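Alpha/beta hydrolase fold-3 domain protein (Sulfolobus islandicus, PDB 5LK6) probably hydrolyses carboxylic ester bonds, as a heat-stable esterase or lipase of the alpha/beta hydrolase fold. Local coordinates at residues A[52-57]-A[125-130]. Residues are numbered along the deposited sequence; the frame is centred on the assembly and turned at random.
Sequences PGSEAN and SFDATN
One carboxylate oxygen, OD2 of D127, accepts from both the backbone N and the hydroxyl of S54. S54 OG donates to D127 OD2 over 2.9 Å, meeting the syn lone pair of OD2, the one on the side of OD1. The backbone N of S54 reaches the same OD2 at 3.0 Å from above the carboxylate plane, 52° out of it, through a bent N-H...O angle of 144°. Backbone amide and hydroxyl of one residue thus grip a single oxygen like a pincer, while D127 OD1 stays 4.1 Å from S54 OG. Serine suits this place because its hydroxyl is only one carbon from CA: with chi1 at 87°, OG lies between N and the carbonyl carbon, on the side where the amide also faces the acid. Aspartate, with its short stem, projects toward the loop and brings an acceptor to these donors. A water adds a third donor to D127 OD2 and accepts from E55 N, so the carboxylate also holds the next amide of the turn indirectly. G53 lies at the closest backbone approach to D127, CA to CA, and its N makes a weak bond to A56 O across the turn. E55 OE1 makes a salt bridge with R111. The contact lies at the surface and ties the hairpin turn between antiparallel strands 46-52 and 57-63, at one margin of the central sheet, to helix 120-133, whose S125 and T129 pack against helix 152-163 while A128 touches I51 of strand 46-52.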
# COMPACT_ATOMS: atom_id res chain seq x y z
N PRO A 52 3.20 33.43 -10.59
CA PRO A 52 3.95 34.60 -10.15
C PRO A 52 4.53 34.44 -8.72
O PRO A 52 3.92 34.85 -7.72
CB PRO A 52 2.91 35.74 -10.26
CG PRO A 52 1.62 35.09 -9.98
CD PRO A 52 1.74 33.68 -10.55
N GLY A 53 5.73 33.87 -8.64
CA GLY A 53 6.40 33.65 -7.37
C GLY A 53 7.01 34.88 -6.73
O GLY A 53 7.35 35.81 -7.41
N SER A 54 7.22 34.83 -5.41
CA SER A 54 7.89 35.88 -4.67
C SER A 54 9.32 36.17 -5.22
O SER A 54 9.75 37.31 -5.21
CB SER A 54 7.87 35.62 -3.14
OG SER A 54 8.94 34.81 -2.63
N GLU A 55 10.03 35.15 -5.72
CA GLU A 55 11.41 35.32 -6.23
C GLU A 55 11.64 34.94 -7.67
O GLU A 55 12.71 35.18 -8.21
CB GLU A 55 12.40 34.52 -5.36
CG GLU A 55 12.72 35.19 -4.03
CD GLU A 55 13.61 34.36 -3.14
OE1 GLU A 55 14.14 33.32 -3.62
OE2 GLU A 55 13.75 34.77 -1.96
N ALA A 56 10.66 34.30 -8.30
CA ALA A 56 10.84 33.91 -9.68
C ALA A 56 9.51 33.69 -10.35
O ALA A 56 8.49 33.59 -9.70
CB ALA A 56 11.66 32.64 -9.75
N ASN A 57 9.56 33.59 -11.65
CA ASN A 57 8.44 33.17 -12.42
C ASN A 57 8.49 31.64 -12.61
O ASN A 57 9.29 31.11 -13.40
CB ASN A 57 8.41 33.92 -13.76
CG ASN A 57 7.01 34.27 -14.16
OD1 ASN A 57 6.40 33.60 -15.01
ND2 ASN A 57 6.44 35.27 -13.49
N SER A 125 8.27 26.08 -4.12
CA SER A 125 7.27 25.06 -3.84
C SER A 125 6.12 25.62 -2.97
O SER A 125 4.96 25.34 -3.24
CB SER A 125 7.91 23.83 -3.18
OG SER A 125 8.76 23.16 -4.08
N PHE A 126 6.46 26.42 -1.97
CA PHE A 126 5.46 27.12 -1.17
C PHE A 126 4.67 28.16 -1.94
O PHE A 126 3.47 28.23 -1.83
CB PHE A 126 6.11 27.85 -0.03
CG PHE A 126 5.13 28.55 0.86
CD1 PHE A 126 4.30 27.81 1.72
CD2 PHE A 126 5.03 29.95 0.87
CE1 PHE A 126 3.39 28.45 2.57
CE2 PHE A 126 4.12 30.60 1.72
CZ PHE A 126 3.29 29.85 2.56
N ASP A 127 5.36 29.02 -2.66
CA ASP A 127 4.71 30.09 -3.40
C ASP A 127 3.72 29.55 -4.41
O ASP A 127 2.66 30.15 -4.56
CB ASP A 127 5.74 30.97 -4.12
CG ASP A 127 6.51 31.83 -3.18
OD1 ASP A 127 6.17 31.87 -1.98
OD2 ASP A 127 7.48 32.47 -3.62
N ALA A 128 4.09 28.47 -5.12
CA ALA A 128 3.20 27.75 -6.04
C ALA A 128 2.01 27.15 -5.29
O ALA A 128 0.87 27.32 -5.70
CB ALA A 128 3.94 26.68 -6.81
N THR A 129 2.25 26.50 -4.16
CA THR A 129 1.15 25.94 -3.39
C THR A 129 0.16 27.04 -2.98
O THR A 129 -1.05 26.90 -3.14
CB THR A 129 1.65 25.15 -2.17
OG1 THR A 129 2.40 24.04 -2.64
CG2 THR A 129 0.51 24.63 -1.31
N ASN A 130 0.69 28.14 -2.49
CA ASN A 130 -0.08 29.25 -1.99
C ASN A 130 -0.89 29.88 -3.11
O ASN A 130 -2.09 30.18 -2.96
CB ASN A 130 0.87 30.24 -1.37
CG ASN A 130 0.16 31.31 -0.58
OD1 ASN A 130 -0.31 31.11 0.55
ND2 ASN A 130 0.15 32.46 -1.15
O HOH W 1 9.39 32.13 -5.90